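Local coordinates for Lon211 (PDB 6VBK), which probably helps an ATP-dependent Lon protease to recognise and bind its protein substrates, as the N-terminal domain of that enzyme, at residues B[12-17]-B[65-70]; B[82-87]-B[101-106]. One frame throughout, in Å; residues are numbered along the deposited sequence.

Interaction 1: B[12-17]-B[65-70]; sequences LTLPVL and RVLLVP
Strands 12-17 and 65-70 run parallel, though twisted 40° against each other, and three backbone bonds join them: Leu67 N to Pro15 O (2.9 Å), Leu17 N to Leu67 O (2.8 Å) and Val69 N to Leu17 O (3.3 Å). Leu67 thus spans Val16 with both its amide and its carbonyl. On the face that carries Val16 and Leu67, Val16 CG1 meets Val69 CG2 at 3.8 Å, the two side chains crossing obliquely. Leu14 crosses Leu67 at about a right angle, with the CB atoms 3.9 Å apart. On the other face Leu17 swings CG anti to its backbone N (chi1 -160°) and lies alongside Leu68, while its CD1 meets Val66 CG2 at 3.9 Å. Where the strands splay apart, Arg65 bends at chi3 (56°), and Leu12 CD1 comes up to the edge of the guanidinium, 3.3 Å from Arg65 NH2. This parallel pair belongs to the mixed sheet of the Lon substrate-binding domain, where 12-17 also bonds to strand 120-125 and 65-70 to strand 79-88. Helix 38-50 packs on the Leu17 face, touching Pro15 and Val66 too, whereas Leu67 and Val69 lean on strand 96-112 across the curled sheet.

Interaction 2: B[82-87]-B[101-106]; sequences LGVIEQ and RGVSRV
The beta hairpin made by strands 79-88 and 96-112 contains this contact, an antiparallel pairing that runs from the buried middle of the domain out to a charged, more open end. Val84 and Arg101 form a hydrogen-bonded pair: Val84 N gives to Arg101 O and Arg101 N to Val84 O, both at 3.0 Å. Next to them Gly83 faces Gly102 as a non-hydrogen-bonded pair. Beyond that the pairing is irregular: Leu82 O takes the amide of Val103 (2.7 Å), nearly along the C=O axis, while Leu82 N gives to Ser104 O. Leu82 packs its CB on Val106 CG2 and lies beside Val103. At the other end Glu86 and Gln87 both face Val99 in a classic beta bulge, within the sheet of a Lon substrate-binding domain of the PUA clan. Arg101 leaves the backbone with CG anti to N, then folds at chi3 (61°), which turns NE to Glu86. The NE to OE2 salt bridge is short, 2.5 Å, and straight (167° at the hydrogen), and it lies near the guanidinium plane. A water donates to Glu86 OE2 (2.7 Å) and accepts from Arg101 NH2 (2.8 Å), so OE2 is gripped twice and the guanidinium's rotation is probably restrained. Val103 CG2 lies over one guanidinium face, toward its rim, and also touches Val84 CG2 at 3.6 Å. Arg105 starts away from the partner strand, and its guanidinium forms a salt bridge with Asp173 and bonds to the carbonyls of Val189 and Leu190, linking the hairpin to the helical part of the chain.

Strands 65-70 and 79-88 follow each other in the chain and are neighbours in one curled sheet, so interactions 1 and 2 lie side by side in it, their centres about 9 Å apart. Val66 O and Gly83 N probably share a hydrogen bond, and Leu82 reaches back to Leu14 and Arg65, while Val106 packs on Leu67. Interaction 1 is the more buried: a parallel pairing of distant parts of the chain, held by backbone bonds, with mostly aliphatic side chains packed on both faces. Interaction 2 is antiparallel, local to a hairpin and only partly buried; its aliphatic packing at the Leu82 end gives way to an ion pair and water at the Glu86 end.

Interaction 1: B[12-17]-B[65-70]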
loop_
_atom_site.group_PDB
_atom_site.type_symbol
_atom_site.label_atom_id
_atom_site.label_comp_id
_atom_site.label_asym_id
_atom_site.label_seq_id
_atom_site.Cartn_x
_atom_site.Cartn_y
_atom_site.Cartn_z
ATOM N N LEU B 12 1.808 -6.033 1.059
ATOM C CA LEU B 12 2.637 -7.051 1.684
ATOM C C LEU B 12 3.447 -7.807 0.637
ATOM O O LEU B 12 3.078 -7.888 -0.537
ATOM C CB LEU B 12 1.782 -8.040 2.476
ATOM C CG LEU B 12 1.299 -7.640 3.867
ATOM C CD1 LEU B 12 0.397 -8.723 4.422
ATOM C CD2 LEU B 12 2.476 -7.403 4.796
ATOM N N THR B 13 4.564 -8.371 1.085
ATOM C CA THR B 13 5.398 -9.244 0.269
ATOM C C THR B 13 5.511 -10.584 0.979
ATOM O O THR B 13 6.032 -10.654 2.099
ATOM C CB THR B 13 6.780 -8.627 0.034
ATOM O OG1 THR B 13 6.640 -7.413 -0.715
ATOM C CG2 THR B 13 7.667 -9.586 -0.735
ATOM N N LEU B 14 5.018 -11.640 0.339
ATOM C CA LEU B 14 4.915 -12.951 0.961
ATOM C C LEU B 14 5.367 -14.029 -0.010
ATOM O O LEU B 14 5.218 -13.875 -1.229
ATOM C CB LEU B 14 3.473 -13.244 1.406
ATOM C CG LEU B 14 2.852 -12.277 2.414
ATOM C CD1 LEU B 14 1.354 -12.503 2.511
ATOM C CD2 LEU B 14 3.512 -12.431 3.777
ATOM N N PRO B 15 5.918 -15.131 0.498
ATOM C CA PRO B 15 6.222 -16.269 -0.375
ATOM C C PRO B 15 4.963 -17.062 -0.685
ATOM O O PRO B 15 4.098 -17.254 0.173
ATOM C CB PRO B 15 7.213 -17.092 0.455
ATOM C CG PRO B 15 6.828 -16.803 1.866
ATOM C CD PRO B 15 6.327 -15.378 1.893
ATOM N N VAL B 16 4.864 -17.520 -1.928
ATOM C CA VAL B 16 3.676 -18.231 -2.386
ATOM C C VAL B 16 3.794 -19.702 -2.010
ATOM O O VAL B 16 4.732 -20.389 -2.429
ATOM C CB VAL B 16 3.478 -18.065 -3.899
ATOM C CG1 VAL B 16 2.356 -18.968 -4.384
ATOM C CG2 VAL B 16 3.178 -16.616 -4.235
ATOM N N LEU B 17 2.834 -20.172 -1.216
ATOM C CA LEU B 17 2.765 -21.610 -0.859
ATOM C C LEU B 17 1.607 -22.190 -1.671
ATOM O O LEU B 17 0.454 -21.995 -1.273
ATOM C CB LEU B 17 2.545 -21.769 0.647
ATOM C CG LEU B 17 2.932 -23.131 1.218
ATOM C CD1 LEU B 17 3.152 -23.052 2.719
ATOM C CD2 LEU B 17 1.883 -24.175 0.881
ATOM N N ARG B 65 5.190 -16.302 7.889
ATOM C CA ARG B 65 3.998 -15.868 7.174
ATOM C C ARG B 65 4.111 -16.280 5.713
ATOM O O ARG B 65 5.096 -15.949 5.045
ATOM C CB ARG B 65 3.808 -14.352 7.289
ATOM C CG ARG B 65 3.476 -13.877 8.695
ATOM C CD ARG B 65 3.828 -12.409 8.883
ATOM N NE ARG B 65 3.175 -11.551 7.900
ATOM C CZ ARG B 65 2.019 -10.927 8.102
ATOM N NH1 ARG B 65 1.379 -11.065 9.256
ATOM N NH2 ARG B 65 1.500 -10.165 7.150
ATOM N N VAL B 66 3.104 -17.002 5.221
ATOM C CA VAL B 66 3.073 -17.463 3.841
ATOM C C VAL B 66 1.764 -17.022 3.202
ATOM O O VAL B 66 0.812 -16.632 3.882
ATOM C CB VAL B 66 3.231 -18.995 3.729
ATOM C CG1 VAL B 66 4.568 -19.439 4.300
ATOM C CG2 VAL B 66 2.084 -19.700 4.437
ATOM N N LEU B 67 1.727 -17.090 1.875
ATOM C CA LEU B 67 0.525 -16.794 1.104
ATOM C C LEU B 67 0.016 -18.099 0.504
ATOM O O LEU B 67 0.609 -18.631 -0.440
ATOM C CB LEU B 67 0.803 -15.755 0.020
ATOM C CG LEU B 67 -0.441 -15.224 -0.694
ATOM C CD1 LEU B 67 -1.432 -14.645 0.307
ATOM C CD2 LEU B 67 -0.064 -14.187 -1.738
ATOM N N LEU B 68 -1.078 -18.613 1.061
ATOM C CA LEU B 68 -1.672 -19.864 0.604
ATOM C C LEU B 68 -2.532 -19.577 -0.620
ATOM O O LEU B 68 -3.616 -18.994 -0.504
ATOM C CB LEU B 68 -2.490 -20.494 1.726
ATOM C CG LEU B 68 -1.757 -20.629 3.062
ATOM C CD1 LEU B 68 -2.744 -20.842 4.191
ATOM C CD2 LEU B 68 -0.745 -21.765 3.015
ATOM N N VAL B 69 -2.055 -19.982 -1.791
ATOM C CA VAL B 69 -2.688 -19.665 -3.064
ATOM C C VAL B 69 -3.145 -20.963 -3.719
ATOM O O VAL B 69 -2.327 -21.859 -3.952
ATOM C CB VAL B 69 -1.743 -18.897 -4.003
ATOM C CG1 VAL B 69 -2.497 -18.422 -5.236
ATOM C CG2 VAL B 69 -1.098 -17.733 -3.271
ATOM N N PRO B 70 -4.532 -21.144 -4.100
ATOM C CA PRO B 70 -5.502 -22.308 -4.858
ATOM C C PRO B 70 -4.987 -22.395 -6.298
ATOM O O PRO B 70 -5.346 -21.542 -7.082
ATOM C CB PRO B 70 -6.930 -21.773 -4.760
ATOM C CG PRO B 70 -6.846 -20.806 -3.617
ATOM C CD PRO B 70 -5.526 -20.099 -3.836
#

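Interaction 2: B[82-87]-B[101-106]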
loop_
_atom_site.group_PDB
_atom_site.type_symbol
_atom_site.label_atom_id
_atom_site.label_comp_id
_atom_site.label_asym_id
_atom_site.label_seq_id
_atom_site.Cartn_x
_atom_site.Cartn_y
_atom_site.Cartn_z
ATOM N N LEU B 82 -3.533 -15.152 3.643
ATOM C CA LEU B 82 -2.399 -14.947 4.534
ATOM C C LEU B 82 -2.385 -16.039 5.593
ATOM O O LEU B 82 -3.339 -16.179 6.364
ATOM C CB LEU B 82 -2.481 -13.566 5.183
ATOM C CG LEU B 82 -1.450 -13.252 6.271
ATOM C CD1 LEU B 82 -0.036 -13.423 5.741
ATOM C CD2 LEU B 82 -1.651 -11.846 6.823
ATOM N N GLY B 83 -1.317 -16.820 5.620
ATOM C CA GLY B 83 -1.206 -17.954 6.524
ATOM C C GLY B 83 -0.080 -17.762 7.519
ATOM O O GLY B 83 0.995 -17.275 7.164
ATOM N N VAL B 84 -0.336 -18.146 8.765
ATOM C CA VAL B 84 0.659 -18.110 9.831
ATOM C C VAL B 84 1.030 -19.546 10.170
ATOM O O VAL B 84 0.167 -20.339 10.570
ATOM C CB VAL B 84 0.142 -17.364 11.070
ATOM C CG1 VAL B 84 1.086 -17.570 12.242
ATOM C CG2 VAL B 84 -0.018 -15.882 10.768
ATOM N N ILE B 85 2.306 -19.884 10.000
ATOM C CA ILE B 85 2.800 -21.208 10.358
ATOM C C ILE B 85 2.794 -21.314 11.877
ATOM O O ILE B 85 3.679 -20.776 12.552
ATOM C CB ILE B 85 4.203 -21.467 9.780
ATOM C CG1 ILE B 85 4.186 -21.330 8.256
ATOM C CG2 ILE B 85 4.699 -22.849 10.184
ATOM C CD1 ILE B 85 3.319 -22.356 7.556
ATOM N N GLU B 86 1.787 -21.995 12.424
ATOM C CA GLU B 86 1.627 -22.047 13.873
ATOM C C GLU B 86 2.548 -23.082 14.506
ATOM O O GLU B 86 3.116 -22.837 15.576
ATOM C CB GLU B 86 0.170 -22.347 14.229
ATOM C CG GLU B 86 -0.829 -21.314 13.728
ATOM C CD GLU B 86 -0.874 -20.065 14.591
ATOM O OE1 GLU B 86 -0.148 -20.010 15.606
ATOM O OE2 GLU B 86 -1.641 -19.140 14.255
ATOM N N GLN B 87 2.703 -24.240 13.868
ATOM C CA GLN B 87 3.500 -25.323 14.418
ATOM C C GLN B 87 4.259 -26.021 13.300
ATOM O O GLN B 87 3.834 -26.020 12.142
ATOM C CB GLN B 87 2.632 -26.344 15.163
ATOM C CG GLN B 87 2.004 -25.819 16.438
ATOM C CD GLN B 87 1.148 -26.858 17.129
ATOM O OE1 GLN B 87 0.717 -27.833 16.514
ATOM N NE2 GLN B 87 0.902 -26.657 18.418
ATOM N N ARG B 101 -2.535 -21.437 9.880
ATOM C CA ARG B 101 -3.806 -20.804 10.199
ATOM C C ARG B 101 -4.069 -19.694 9.194
ATOM O O ARG B 101 -3.242 -18.790 9.034
ATOM C CB ARG B 101 -3.798 -20.242 11.625
ATOM C CG ARG B 101 -5.026 -19.412 11.982
ATOM C CD ARG B 101 -4.899 -18.845 13.390
ATOM N NE ARG B 101 -3.736 -17.972 13.523
ATOM C CZ ARG B 101 -3.780 -16.647 13.428
ATOM N NH1 ARG B 101 -4.935 -16.036 13.206
ATOM N NH2 ARG B 101 -2.671 -15.933 13.558
ATOM N N GLY B 102 -5.213 -19.767 8.515
ATOM C CA GLY B 102 -5.612 -18.704 7.603
ATOM C C GLY B 102 -6.070 -17.462 8.348
ATOM O O GLY B 102 -6.937 -17.533 9.225
ATOM N N VAL B 103 -5.505 -16.314 7.981
ATOM C CA VAL B 103 -5.727 -15.056 8.693
ATOM C C VAL B 103 -6.676 -14.140 7.920
ATOM O O VAL B 103 -7.740 -13.770 8.422
ATOM C CB VAL B 103 -4.387 -14.345 8.994
ATOM C CG1 VAL B 103 -4.614 -13.010 9.713
ATOM C CG2 VAL B 103 -3.469 -15.241 9.811
ATOM N N SER B 104 -6.300 -13.752 6.701
ATOM C CA SER B 104 -7.076 -12.767 5.955
ATOM C C SER B 104 -6.866 -12.952 4.457
ATOM O O SER B 104 -5.952 -13.653 4.015
ATOM C CB SER B 104 -6.705 -11.342 6.382
ATOM O OG SER B 104 -5.314 -11.107 6.231
ATOM N N ARG B 105 -7.722 -12.299 3.674
ATOM C CA ARG B 105 -7.606 -12.356 2.224
ATOM C C ARG B 105 -6.590 -11.336 1.732
ATOM O O ARG B 105 -6.519 -10.211 2.234
ATOM C CB ARG B 105 -8.963 -12.111 1.565
ATOM C CG ARG B 105 -9.940 -13.252 1.752
ATOM C CD ARG B 105 -11.296 -12.937 1.151
ATOM N NE ARG B 105 -12.098 -14.145 0.992
ATOM C CZ ARG B 105 -12.809 -14.704 1.965
ATOM N NH1 ARG B 105 -12.821 -14.166 3.176
ATOM N NH2 ARG B 105 -13.507 -15.806 1.725
ATOM N N VAL B 106 -5.794 -11.742 0.747
ATOM C CA VAL B 106 -4.743 -10.904 0.184
ATOM C C VAL B 106 -4.916 -10.882 -1.328
ATOM O O VAL B 106 -4.910 -11.939 -1.971
ATOM C CB VAL B 106 -3.339 -11.405 0.562
ATOM C CG1 VAL B 106 -2.278 -10.490 -0.018
ATOM C CG2 VAL B 106 -3.193 -11.498 2.074
HETATM O O HOH W 1 -0.718 -16.885 15.301
#